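Local coordinates for arginyl-tRNA synthetase, putative (PDB 5JLD), which probably catalyses the ATP-dependent attachment of L-arginine to its cognate tRNA, releasing AMP and diphosphate, as a class I aminoacyl-tRNA synthetase, at residues A[550-555]-A[568-573]; A[104-109]-A[505-510]; A[173-178]-A[333-338]; A[327-332]-A[361-366]. All blocks are in the same frame, centred on the assembly; numbering follows the deposited sequence. Where two conformers were deposited one is given.

Contact 1: A[550-555]-A[568-573]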
loop_
_atom_site.group_PDB
_atom_site.type_symbol
_atom_site.label_atom_id
_atom_site.label_comp_id
_atom_site.label_asym_id
_atom_site.label_seq_id
_atom_site.Cartn_x
_atom_site.Cartn_y
_atom_site.Cartn_z
ATOM N N THR A 550 -2.727 -17.814 17.602
ATOM C CA THR A 550 -2.538 -18.009 19.024
ATOM C C THR A 550 -3.690 -18.833 19.581
ATOM O O THR A 550 -3.476 -19.758 20.361
ATOM C CB THR A 550 -2.434 -16.667 19.773
ATOM O OG1 THR A 550 -1.261 -15.977 19.333
ATOM C CG2 THR A 550 -2.352 -16.899 21.291
ATOM N N ALA A 551 -4.905 -18.511 19.140
ATOM C CA ALA A 551 -6.085 -19.188 19.664
ATOM C C ALA A 551 -6.027 -20.662 19.292
ATOM O O ALA A 551 -6.415 -21.531 20.079
ATOM C CB ALA A 551 -7.359 -18.549 19.139
ATOM N N PHE A 552 -5.543 -20.931 18.083
ATOM C CA PHE A 552 -5.265 -22.285 17.659
ATOM C C PHE A 552 -4.327 -22.921 18.685
ATOM O O PHE A 552 -4.716 -23.892 19.361
ATOM C CB PHE A 552 -4.685 -22.270 16.245
ATOM C CG PHE A 552 -3.971 -23.516 15.832
ATOM C CD1 PHE A 552 -4.614 -24.748 15.820
ATOM C CD2 PHE A 552 -2.655 -23.445 15.396
ATOM C CE1 PHE A 552 -3.950 -25.890 15.408
ATOM C CE2 PHE A 552 -1.986 -24.578 14.974
ATOM C CZ PHE A 552 -2.636 -25.809 14.983
ATOM N N TYR A 553 -3.150 -22.322 18.880
ATOM C CA TYR A 553 -2.119 -22.959 19.701
ATOM C C TYR A 553 -2.650 -23.258 21.103
ATOM O O TYR A 553 -2.713 -24.418 21.523
ATOM C CB TYR A 553 -0.858 -22.096 19.796
ATOM C CG TYR A 553 0.173 -22.695 20.726
ATOM C CD1 TYR A 553 1.010 -23.724 20.307
ATOM C CD2 TYR A 553 0.272 -22.265 22.046
ATOM C CE1 TYR A 553 1.937 -24.289 21.175
ATOM C CE2 TYR A 553 1.189 -22.825 22.920
ATOM C CZ TYR A 553 2.020 -23.835 22.483
ATOM O OH TYR A 553 2.930 -24.382 23.364
ATOM N N GLU A 554 -3.072 -22.205 21.796
ATOM C CA GLU A 554 -3.563 -22.301 23.169
ATOM C C GLU A 554 -4.615 -23.385 23.360
ATOM O O GLU A 554 -4.824 -23.861 24.472
ATOM C CB GLU A 554 -4.150 -20.958 23.622
ATOM C CG GLU A 554 -3.169 -19.801 23.601
ATOM C CD GLU A 554 -1.980 -20.037 24.498
ATOM O OE1 GLU A 554 -2.146 -20.710 25.542
ATOM O OE2 GLU A 554 -0.881 -19.548 24.164
ATOM N N ASN A 555 -5.288 -23.776 22.285
ATOM C CA ASN A 555 -6.403 -24.685 22.471
ATOM C C ASN A 555 -6.158 -26.051 21.858
ATOM O O ASN A 555 -6.974 -26.964 22.026
ATOM C CB ASN A 555 -7.682 -24.070 21.917
ATOM C CG ASN A 555 -8.082 -22.813 22.662
ATOM O OD1 ASN A 555 -7.236 -21.978 22.986
ATOM N ND2 ASN A 555 -9.363 -22.695 22.987
ATOM N N LEU A 568 1.241 -29.320 12.565
ATOM C CA LEU A 568 2.534 -28.805 12.141
ATOM C C LEU A 568 2.430 -28.167 10.757
ATOM O O LEU A 568 3.001 -27.105 10.496
ATOM C CB LEU A 568 3.577 -29.919 12.135
ATOM C CG LEU A 568 5.004 -29.447 12.403
ATOM C CD1 LEU A 568 5.124 -28.931 13.838
ATOM C CD2 LEU A 568 5.998 -30.574 12.139
ATOM N N LEU A 569 1.685 -28.828 9.880
ATOM C CA LEU A 569 1.402 -28.306 8.551
ATOM C C LEU A 569 0.716 -26.944 8.636
ATOM O O LEU A 569 1.077 -25.992 7.909
ATOM C CB LEU A 569 0.536 -29.299 7.771
ATOM C CG LEU A 569 0.977 -29.663 6.352
ATOM C CD1 LEU A 569 2.469 -29.942 6.295
ATOM C CD2 LEU A 569 0.186 -30.856 5.849
ATOM N N LEU A 570 -0.269 -26.847 9.529
ATOM C CA LEU A 570 -0.944 -25.568 9.758
ATOM C C LEU A 570 0.050 -24.507 10.219
ATOM O O LEU A 570 -0.028 -23.340 9.815
ATOM C CB LEU A 570 -2.062 -25.710 10.796
ATOM C CG LEU A 570 -3.474 -25.758 10.216
ATOM C CD1 LEU A 570 -4.495 -26.098 11.287
ATOM C CD2 LEU A 570 -3.817 -24.444 9.533
ATOM N N CYS A 571 0.970 -24.922 11.085
ATOM C CA CYS A 571 2.003 -24.024 11.569
ATOM C C CYS A 571 2.867 -23.512 10.398
ATOM O O CYS A 571 3.215 -22.341 10.346
ATOM C CB CYS A 571 2.869 -24.724 12.615
ATOM S SG CYS A 571 2.075 -24.988 14.230
ATOM N N SER A 572 3.187 -24.403 9.463
ATOM C CA SER A 572 4.043 -24.087 8.315
ATOM C C SER A 572 3.377 -23.090 7.374
ATOM O O SER A 572 3.975 -22.065 6.972
ATOM C CB SER A 572 4.390 -25.376 7.562
ATOM O OG SER A 572 5.466 -25.206 6.667
ATOM N N ILE A 573 2.130 -23.387 7.026
ATOM C CA ILE A 573 1.362 -22.442 6.227
ATOM C C ILE A 573 1.281 -21.083 6.914
ATOM O O ILE A 573 1.540 -20.049 6.286
ATOM C CB ILE A 573 -0.050 -22.955 5.955
ATOM C CG1 ILE A 573 0.022 -24.292 5.203
ATOM C CG2 ILE A 573 -0.838 -21.900 5.179
ATOM C CD1 ILE A 573 -1.342 -24.953 4.955
#
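Phe552 reaches across from helix 536-556 to Leu570 and Cys571 of helix 564-584. The two helices form an alpha-helical hairpin within the DALR anticodon-binding domain, and these short segments run in roughly opposite directions. The CA atoms of Phe552 and Leu570 are 9.6 Å apart, a gap that the long aromatic side chain of Phe552 spans. From CB the Phe552 side chain heads toward the other helix, with CG anti to the backbone N (chi1 162°). The far half of the ring, CE1, CZ and CE2, makes the contact. CE1 lies 4.2 Å from Leu570 CD1, and CZ at the tip is 4.1 Å from the same methyl, which approaches the ring obliquely. Leu570 suits this place because its branched end serves two neighbours: both it and Phe552 also rest on Glu512 and Leu515 of helix 510-520. Cys571 is small and apolar, fitting a buried place among several side chains: besides the Phe552 ring it meets Ile489 and Phe490 of helix 476-492. By contrast, Tyr553 and Glu554 turn to solvent, the latter paired with Lys557. No hydrogen bond joins the segments; the last of the ring atoms, CE2, meets Cys571 SG at 4.1 Å, the sulfur lying at the ring edge near its plane.

Contact 2: A[104-109]-A[505-510]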
loop_
_atom_site.group_PDB
_atom_site.type_symbol
_atom_site.label_atom_id
_atom_site.label_comp_id
_atom_site.label_asym_id
_atom_site.label_seq_id
_atom_site.Cartn_x
_atom_site.Cartn_y
_atom_site.Cartn_z
ATOM N N THR A 104 -9.241 -28.680 1.310
ATOM C CA THR A 104 -8.841 -28.807 -0.090
ATOM C C THR A 104 -8.171 -27.516 -0.595
ATOM O O THR A 104 -7.142 -27.545 -1.336
ATOM C CB THR A 104 -10.068 -29.145 -0.985
ATOM O OG1 THR A 104 -10.701 -30.347 -0.516
ATOM C CG2 THR A 104 -9.651 -29.339 -2.443
ATOM N N SER A 105 -8.738 -26.379 -0.181
ATOM C CA SER A 105 -8.205 -25.091 -0.639
ATOM C C SER A 105 -6.798 -24.925 -0.061
ATOM O O SER A 105 -5.866 -24.573 -0.769
ATOM C CB SER A 105 -9.119 -23.932 -0.232
ATOM O OG SER A 105 -10.418 -24.046 -0.811
ATOM N N LEU A 106 -6.644 -25.244 1.221
ATOM C CA LEU A 106 -5.337 -25.184 1.872
ATOM C C LEU A 106 -4.319 -26.090 1.187
ATOM O O LEU A 106 -3.159 -25.714 1.028
ATOM C CB LEU A 106 -5.463 -25.562 3.353
ATOM C CG LEU A 106 -6.074 -24.476 4.243
ATOM C CD1 LEU A 106 -6.374 -25.027 5.619
ATOM C CD2 LEU A 106 -5.153 -23.256 4.333
ATOM N N LYS A 107 -4.755 -27.280 0.789
ATOM C CA LYS A 107 -3.868 -28.221 0.111
ATOM C C LYS A 107 -3.396 -27.683 -1.246
ATOM O O LYS A 107 -2.292 -27.999 -1.685
ATOM C CB LYS A 107 -4.552 -29.574 -0.085
ATOM C CG LYS A 107 -4.915 -30.310 1.200
ATOM C CD LYS A 107 -5.553 -31.663 0.864
ATOM C CE LYS A 107 -5.969 -32.413 2.124
ATOM N NZ LYS A 107 -6.811 -33.609 1.801
ATOM N N LYS A 108 -4.233 -26.895 -1.921
ATOM C CA LYS A 108 -3.724 -26.160 -3.096
ATOM C C LYS A 108 -2.436 -25.307 -2.836
ATOM O O LYS A 108 -1.641 -25.088 -3.746
ATOM C CB LYS A 108 -4.817 -25.249 -3.660
ATOM C CG LYS A 108 -5.965 -25.985 -4.339
ATOM C CD LYS A 108 -7.026 -24.994 -4.805
ATOM C CE LYS A 108 -8.199 -25.676 -5.496
ATOM N NZ LYS A 108 -9.253 -24.695 -5.897
ATOM N N LEU A 109 -2.221 -24.845 -1.604
ATOM C CA LEU A 109 -1.063 -23.994 -1.280
ATOM C C LEU A 109 0.299 -24.675 -1.398
ATOM O O LEU A 109 1.339 -24.032 -1.207
ATOM C CB LEU A 109 -1.191 -23.436 0.147
ATOM C CG LEU A 109 -2.261 -22.364 0.309
ATOM C CD1 LEU A 109 -2.357 -21.914 1.750
ATOM C CD2 LEU A 109 -1.970 -21.180 -0.642
ATOM N N LEU A 505 -3.677 -33.022 6.553
ATOM C CA LEU A 505 -4.441 -31.862 6.975
ATOM C C LEU A 505 -5.865 -32.214 7.362
ATOM O O LEU A 505 -6.646 -32.674 6.534
ATOM C CB LEU A 505 -4.438 -30.812 5.863
ATOM C CG LEU A 505 -4.655 -29.362 6.283
ATOM C CD1 LEU A 505 -3.602 -28.927 7.293
ATOM C CD2 LEU A 505 -4.606 -28.484 5.054
ATOM N N SER A 506 -6.190 -31.996 8.633
ATOM C CA SER A 506 -7.532 -32.233 9.140
ATOM C C SER A 506 -7.922 -31.186 10.174
ATOM O O SER A 506 -7.369 -31.123 11.282
ATOM C CB SER A 506 -7.658 -33.639 9.743
ATOM O OG SER A 506 -7.113 -34.605 8.867
ATOM N N LEU A 507 -8.906 -30.384 9.801
ATOM C CA LEU A 507 -9.368 -29.289 10.628
ATOM C C LEU A 507 -10.501 -29.787 11.526
ATOM O O LEU A 507 -11.680 -29.709 11.181
ATOM C CB LEU A 507 -9.801 -28.126 9.739
ATOM C CG LEU A 507 -8.765 -27.849 8.635
ATOM C CD1 LEU A 507 -9.201 -26.738 7.711
ATOM C CD2 LEU A 507 -7.388 -27.536 9.223
ATOM N N THR A 508 -10.112 -30.300 12.689
ATOM C CA THR A 508 -11.013 -31.016 13.576
ATOM C C THR A 508 -11.626 -30.101 14.629
ATOM O O THR A 508 -12.693 -30.392 15.169
ATOM C CB THR A 508 -10.273 -32.188 14.277
ATOM O OG1 THR A 508 -9.149 -31.687 15.017
ATOM C CG2 THR A 508 -9.758 -33.175 13.250
ATOM N N SER A 509 -10.958 -28.989 14.919
ATOM C CA SER A 509 -11.477 -28.062 15.917
ATOM C C SER A 509 -11.986 -26.787 15.269
ATOM O O SER A 509 -11.588 -26.422 14.150
ATOM C CB SER A 509 -10.412 -27.722 16.959
ATOM O OG SER A 509 -10.661 -26.453 17.537
ATOM N N ILE A 510 -12.873 -26.100 15.978
ATOM C CA ILE A 510 -13.353 -24.815 15.503
ATOM C C ILE A 510 -12.179 -23.843 15.285
ATOM O O ILE A 510 -12.260 -22.939 14.448
ATOM C CB ILE A 510 -14.373 -24.203 16.479
ATOM C CG1 ILE A 510 -15.027 -22.961 15.862
ATOM C CG2 ILE A 510 -13.703 -23.871 17.811
ATOM C CD1 ILE A 510 -15.632 -23.212 14.491
#
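Leu106, Leu505 and Leu507 meet through branched aliphatic chains, so the contact has no ring or other flat side chain and hence no faces or edges to cover. Its tightest point is at the root of Leu106, where CB is 3.5 Å from Leu505 CD2, closer than usual for two carbons. The two side chains cross at about a right angle, and the same Leu505 methyl also lies 3.9 Å from Leu106 CD1. That Leu106 methyl has a second neighbour, Leu507 CD1, at 3.9 Å. Helix 99-108, which follows strand 93-97 of the N-terminal antiparallel sheet, is thereby packed on the loop leading into helix 510-520 of the DALR anticodon-binding domain. Leu507 centres an inverse gamma turn in this loop, and its N-H is bound by Glu103 of the helix. Ser509 follows as the N-cap of helix 510-520, its hydroxyl capping Tyr511 N. Leucine fits the buried positions, whereas Lys107 suits a partly exposed one by its two-part character: its chain is extended beyond CB, the apolar stem lies against Leu505, with CG 4.3 Å from Leu505 CD2, and the amine NZ forms a salt bridge with Asp503.

Contact 3: A[173-178]-A[333-338]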
loop_
_atom_site.group_PDB
_atom_site.type_symbol
_atom_site.label_atom_id
_atom_site.label_comp_id
_atom_site.label_asym_id
_atom_site.label_seq_id
_atom_site.Cartn_x
_atom_site.Cartn_y
_atom_site.Cartn_z
ATOM N N HIS A 173 6.242 0.726 -11.665
ATOM C CA HIS A 173 7.236 1.806 -11.718
ATOM C C HIS A 173 7.281 2.517 -10.370
ATOM O O HIS A 173 6.307 3.158 -9.970
ATOM C CB HIS A 173 6.921 2.840 -12.816
ATOM C CG HIS A 173 6.876 2.289 -14.206
ATOM N ND1 HIS A 173 7.983 2.230 -15.027
ATOM C CD2 HIS A 173 5.843 1.796 -14.938
ATOM C CE1 HIS A 173 7.641 1.712 -16.193
ATOM N NE2 HIS A 173 6.348 1.444 -16.164
ATOM N N ARG A 174 8.408 2.401 -9.680
ATOM C CA ARG A 174 8.651 3.140 -8.443
ATOM C C ARG A 174 9.258 4.524 -8.756
ATOM O O ARG A 174 10.439 4.633 -9.122
ATOM C CB ARG A 174 9.583 2.345 -7.538
ATOM C CG ARG A 174 9.048 0.966 -7.213
ATOM C CD ARG A 174 10.160 0.071 -6.710
ATOM N NE ARG A 174 9.596 -1.001 -5.893
ATOM C CZ ARG A 174 9.532 -0.951 -4.569
ATOM N NH1 ARG A 174 9.986 0.127 -3.945
ATOM N NH2 ARG A 174 8.988 -1.957 -3.875
ATOM N N VAL A 175 8.461 5.577 -8.594
ATOM C CA VAL A 175 8.886 6.892 -9.055
ATOM C C VAL A 175 8.909 7.950 -7.955
ATOM O O VAL A 175 7.925 8.209 -7.288
ATOM C CB VAL A 175 7.996 7.380 -10.203
ATOM C CG1 VAL A 175 8.370 8.815 -10.594
ATOM C CG2 VAL A 175 8.156 6.459 -11.406
ATOM N N ASN A 176 10.066 8.572 -7.797
ATOM C CA ASN A 176 10.255 9.637 -6.835
ATOM C C ASN A 176 10.326 10.996 -7.541
ATOM O O ASN A 176 11.357 11.315 -8.112
ATOM C CB ASN A 176 11.534 9.369 -6.030
ATOM C CG ASN A 176 11.640 10.235 -4.793
ATOM O OD1 ASN A 176 10.805 11.112 -4.556
ATOM N ND2 ASN A 176 12.658 9.977 -3.983
ATOM N N HIS A 177 9.224 11.752 -7.503
ATOM C CA HIS A 177 9.084 13.077 -8.124
ATOM C C HIS A 177 9.745 14.137 -7.246
ATOM O O HIS A 177 9.068 14.910 -6.569
ATOM C CB HIS A 177 7.593 13.398 -8.350
ATOM C CG HIS A 177 7.322 14.638 -9.159
ATOM N ND1 HIS A 177 7.142 14.608 -10.523
ATOM C CD2 HIS A 177 7.115 15.926 -8.778
ATOM C CE1 HIS A 177 6.885 15.834 -10.958
ATOM N NE2 HIS A 177 6.851 16.645 -9.916
ATOM N N VAL A 178 11.076 14.147 -7.240
ATOM C CA VAL A 178 11.836 15.017 -6.343
ATOM C C VAL A 178 11.747 16.479 -6.793
ATOM O O VAL A 178 11.704 16.762 -7.993
ATOM C CB VAL A 178 13.314 14.559 -6.255
ATOM C CG1 VAL A 178 13.921 14.386 -7.644
ATOM C CG2 VAL A 178 14.146 15.518 -5.417
ATOM N N TYR A 333 0.840 13.344 -18.508
ATOM C CA TYR A 333 1.001 13.179 -19.966
ATOM C C TYR A 333 2.078 12.148 -20.322
ATOM O O TYR A 333 1.867 11.246 -21.148
ATOM C CB TYR A 333 1.356 14.518 -20.636
ATOM C CG TYR A 333 1.952 14.337 -22.021
ATOM C CD1 TYR A 333 1.139 14.169 -23.134
ATOM C CD2 TYR A 333 3.331 14.298 -22.206
ATOM C CE1 TYR A 333 1.688 13.978 -24.400
ATOM C CE2 TYR A 333 3.883 14.106 -23.458
ATOM C CZ TYR A 333 3.059 13.956 -24.550
ATOM O OH TYR A 333 3.611 13.772 -25.786
ATOM N N TYR A 334 3.236 12.297 -19.687
ATOM C CA TYR A 334 4.378 11.430 -19.930
ATOM C C TYR A 334 4.071 9.994 -19.512
ATOM O O TYR A 334 4.327 9.068 -20.259
ATOM C CB TYR A 334 5.620 11.948 -19.190
ATOM C CG TYR A 334 6.833 11.036 -19.292
ATOM C CD1 TYR A 334 7.686 11.085 -20.395
ATOM C CD2 TYR A 334 7.114 10.113 -18.283
ATOM C CE1 TYR A 334 8.806 10.234 -20.484
ATOM C CE2 TYR A 334 8.211 9.274 -18.360
ATOM C CZ TYR A 334 9.050 9.333 -19.462
ATOM O OH TYR A 334 10.122 8.484 -19.503
ATOM N N ARG A 335 3.517 9.821 -18.319
ATOM C CA ARG A 335 3.229 8.484 -17.799
ATOM C C ARG A 335 2.210 7.767 -18.678
ATOM O O ARG A 335 2.334 6.568 -18.937
ATOM C CB ARG A 335 2.746 8.582 -16.343
ATOM C CG ARG A 335 3.854 9.125 -15.442
ATOM C CD ARG A 335 3.373 9.663 -14.107
ATOM N NE ARG A 335 4.533 9.999 -13.287
ATOM C CZ ARG A 335 4.503 10.487 -12.050
ATOM N NH1 ARG A 335 3.350 10.707 -11.411
ATOM N NH2 ARG A 335 5.647 10.735 -11.434
ATOM N N LEU A 336 1.238 8.514 -19.189
ATOM C CA LEU A 336 0.170 7.894 -19.979
ATOM C C LEU A 336 0.596 7.575 -21.420
ATOM O O LEU A 336 0.280 6.493 -21.941
ATOM C CB LEU A 336 -1.060 8.801 -19.985
ATOM C CG LEU A 336 -1.829 8.829 -18.663
ATOM C CD1 LEU A 336 -2.899 9.888 -18.730
ATOM C CD2 LEU A 336 -2.447 7.469 -18.370
ATOM N N THR A 337 1.308 8.511 -22.055
ATOM C CA THR A 337 1.648 8.353 -23.472
ATOM C C THR A 337 2.996 7.653 -23.689
ATOM O O THR A 337 3.166 6.933 -24.668
ATOM C CB THR A 337 1.669 9.723 -24.215
ATOM O OG1 THR A 337 2.742 10.530 -23.719
ATOM C CG2 THR A 337 0.343 10.469 -24.026
ATOM N N GLN A 338 3.954 7.855 -22.789
ATOM C CA GLN A 338 5.297 7.323 -23.026
ATOM C C GLN A 338 5.571 6.055 -22.224
ATOM O O GLN A 338 6.293 5.178 -22.691
ATOM C CB GLN A 338 6.371 8.395 -22.730
ATOM C CG GLN A 338 6.063 9.762 -23.360
ATOM C CD GLN A 338 5.865 9.713 -24.885
ATOM O OE1 GLN A 338 6.683 9.150 -25.628
ATOM N NE2 GLN A 338 4.772 10.320 -25.354
#
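Arg335 brings a buried guanidinium against the CG1 methyl of Val175, Arg335 NH2 lying 3.4 Å from Val175 CG1, and no hydrogen bond crosses between the two segments. The arginine leaves helix 326-337 at a slant and then reaches the strand by length: its chain is extended from CG to NE, with chi3 at 173°. Val175 and Arg335 approach head-on across the gap, and the methyl meets the guanidinium obliquely. Burial of the charge is probably made tolerable by partners outside the pair: NH1 forms a salt bridge with Asp137, on the neighbouring strand 133-137, and NH2 is hydrogen-bonded as well. Strands 133-137 and 171-176 are adjacent in the parallel sheet of the class I Rossmann-type catalytic fold, and helix 326-337 covers one face of it. Valine suits its strand position, being beta-branched and apolar, with Leu135 also against it. Asn176, pointing the other way, instead binds Ser140 N and Tyr263 OH. At the strand's end His177 centres an inverse gamma turn, and its ND1 stands 4.3 Å from Arg335 NH2, too far for a bond. Near the C-terminal end of helix 326-337, Tyr333 O takes two donors from opposite faces of its carbonyl plane, Thr337 N at 2.9 Å and Thr337 OG1 at 2.8 Å, the hydroxyl standing 38° out of that plane.

Contact 4: A[327-332]-A[361-366]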
loop_
_atom_site.group_PDB
_atom_site.type_symbol
_atom_site.label_atom_id
_atom_site.label_comp_id
_atom_site.label_asym_id
_atom_site.label_seq_id
_atom_site.Cartn_x
_atom_site.Cartn_y
_atom_site.Cartn_z
ATOM N N THR A 327 3.903 21.292 -14.507
ATOM C CA THR A 327 4.713 20.091 -14.278
ATOM C C THR A 327 3.865 18.842 -13.960
ATOM O O THR A 327 4.152 17.756 -14.464
ATOM C CB THR A 327 5.734 20.307 -13.136
ATOM O OG1 THR A 327 6.668 21.325 -13.519
ATOM C CG2 THR A 327 6.494 19.019 -12.833
ATOM N N ASP A 328 2.825 18.970 -13.142
ATOM C CA ASP A 328 2.044 17.764 -12.777
ATOM C C ASP A 328 1.295 17.216 -13.999
ATOM O O ASP A 328 1.293 16.002 -14.284
ATOM C CB ASP A 328 1.067 18.074 -11.652
ATOM C CG ASP A 328 1.758 18.304 -10.319
ATOM O OD1 ASP A 328 2.886 17.810 -10.126
ATOM O OD2 ASP A 328 1.157 18.963 -9.450
ATOM N N VAL A 329 0.726 18.148 -14.761
ATOM C CA VAL A 329 0.020 17.808 -15.987
ATOM C C VAL A 329 0.970 17.129 -16.982
ATOM O O VAL A 329 0.621 16.102 -17.567
ATOM C CB VAL A 329 -0.633 19.066 -16.615
ATOM C CG1 VAL A 329 -1.286 18.726 -17.947
ATOM C CG2 VAL A 329 -1.667 19.655 -15.646
ATOM N N ALA A 330 2.174 17.684 -17.145
ATOM C CA ALA A 330 3.161 17.095 -18.052
ATOM C C ALA A 330 3.573 15.716 -17.578
ATOM O O ALA A 330 3.730 14.806 -18.388
ATOM C CB ALA A 330 4.422 18.008 -18.197
ATOM N N ALA A 331 3.771 15.553 -16.272
ATOM C CA ALA A 331 4.182 14.247 -15.773
ATOM C C ALA A 331 3.103 13.215 -16.084
ATOM O O ALA A 331 3.422 12.096 -16.504
ATOM C CB ALA A 331 4.478 14.286 -14.277
ATOM N N LEU A 332 1.829 13.575 -15.903
ATOM C CA LEU A 332 0.785 12.572 -16.180
ATOM C C LEU A 332 0.708 12.291 -17.695
ATOM O O LEU A 332 0.539 11.138 -18.107
ATOM C CB LEU A 332 -0.572 13.013 -15.631
ATOM C CG LEU A 332 -1.676 11.951 -15.538
ATOM C CD1 LEU A 332 -1.162 10.566 -15.103
ATOM C CD2 LEU A 332 -2.729 12.441 -14.556
ATOM N N ASP A 361 -9.422 15.076 -13.765
ATOM C CA ASP A 361 -10.502 15.665 -14.545
ATOM C C ASP A 361 -9.999 16.296 -15.860
ATOM O O ASP A 361 -10.654 16.172 -16.898
ATOM C CB ASP A 361 -11.246 16.704 -13.693
ATOM C CG ASP A 361 -12.470 17.269 -14.391
ATOM O OD1 ASP A 361 -13.469 16.534 -14.548
ATOM O OD2 ASP A 361 -12.430 18.458 -14.787
ATOM N N LEU A 362 -8.839 16.950 -15.841
ATOM C CA LEU A 362 -8.334 17.520 -17.104
ATOM C C LEU A 362 -7.861 16.407 -18.034
ATOM O O LEU A 362 -8.169 16.397 -19.238
ATOM C CB LEU A 362 -7.196 18.515 -16.857
ATOM C CG LEU A 362 -6.383 18.942 -18.091
ATOM C CD1 LEU A 362 -7.253 19.658 -19.140
ATOM C CD2 LEU A 362 -5.182 19.810 -17.681
ATOM N N ILE A 363 -7.149 15.443 -17.459
ATOM C CA ILE A 363 -6.464 14.431 -18.260
ATOM C C ILE A 363 -7.495 13.499 -18.922
ATOM O O ILE A 363 -7.289 12.973 -20.023
ATOM C CB ILE A 363 -5.463 13.627 -17.387
ATOM C CG1 ILE A 363 -4.019 14.122 -17.585
ATOM C CG2 ILE A 363 -5.543 12.142 -17.690
ATOM C CD1 ILE A 363 -3.796 15.627 -17.393
ATOM N N LYS A 364 -8.621 13.323 -18.243
ATOM C CA LYS A 364 -9.693 12.483 -18.742
ATOM C C LYS A 364 -10.369 13.136 -19.957
ATOM O O LYS A 364 -11.014 12.459 -20.755
ATOM C CB LYS A 364 -10.693 12.227 -17.611
ATOM C CG LYS A 364 -10.753 10.790 -17.105
ATOM C CD LYS A 364 -9.471 9.996 -17.316
ATOM C CE LYS A 364 -9.647 8.580 -16.769
ATOM N NZ LYS A 364 -8.706 7.535 -17.294
ATOM N N LYS A 365 -10.200 14.451 -20.105
ATOM C CA LYS A 365 -10.789 15.159 -21.237
ATOM C C LYS A 365 -9.855 15.151 -22.450
ATOM O O LYS A 365 -10.252 15.567 -23.534
ATOM C CB LYS A 365 -11.141 16.604 -20.855
ATOM C CG LYS A 365 -12.355 16.732 -19.934
ATOM C CD LYS A 365 -12.735 18.183 -19.662
ATOM C CE LYS A 365 -13.849 18.247 -18.610
ATOM N NZ LYS A 365 -14.164 19.649 -18.184
ATOM N N THR A 366 -8.620 14.681 -22.274
ATOM C CA THR A 366 -7.681 14.574 -23.399
ATOM C C THR A 366 -7.786 13.209 -24.077
ATOM O O THR A 366 -8.560 12.355 -23.653
ATOM C CB THR A 366 -6.219 14.771 -22.954
ATOM O OG1 THR A 366 -5.739 13.567 -22.330
ATOM C CG2 THR A 366 -6.104 15.943 -21.985
#
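Leu332 and Ile363 make the tight part of this contact between two helices of the Rossmann-type catalytic fold. Helix 353-364 is the crossover helix of a beta-alpha-beta unit joining the parallel strands 343-349 and 374-380, and helix 326-337 lies next to it. Leu332 CD2 comes to 3.7 Å from Ile363 CG1, and Leu332 CG to 3.8 Å from the same atom, the two chains crossing obliquely. With CG anti to its backbone N (chi1 -166°), Leu332 sets CG and CD2 against Ile363, which answers with CB and CG1, close to its own backbone. Leu332 has the length to reach further and also touches Val344 and Tyr346 of strand 343-349, so helix 326-337 is seated on the sheet here. Packing is looser at Val329. Its CG1 lies 4.0 Å from Ile363 CD1 and 4.1 Å from Leu362 CD2, and its short side chain fits where the backbones of the two segments come nearest, with the CA atoms of Val329 and Ile363 7.7 Å apart. The polar side of helix 353-364 differs in kind: Lys364 is exposed, its NZ bound to the carbonyls of Ala373 and Lys371, while Asp361 OD2 is held by Tyr304 and Ser306 and makes a long salt bridge to Lys365. The chain then turns at Thr366, whose OG1 donates to Ile363 O at 2.8 Å, tilted 18° from the carbonyl plane.

Overall arrangement
All four contacts are buried, but they form two clusters on opposite sides of the chain's centre. Contacts 1 and 2, with centres about 12 Å apart, touch through packing such as Ile573 CD1 to Leu106 CD2 at 4.2 Å, tying the helical hairpin of the anticodon-binding domain to helix 99-108. Contacts 3 and 4, likewise about 12 Å between centres, share helix 326-337 in the catalytic domain and meet at Leu336 and Ile363. Contacts 1 and 4 are farthest apart, with centres about 51 Å from one another. Chemically, contacts 1, 2 and 4 are apolar, with charges confined to their margins; contact 3, against the parallel sheet, instead buries a guanidinium.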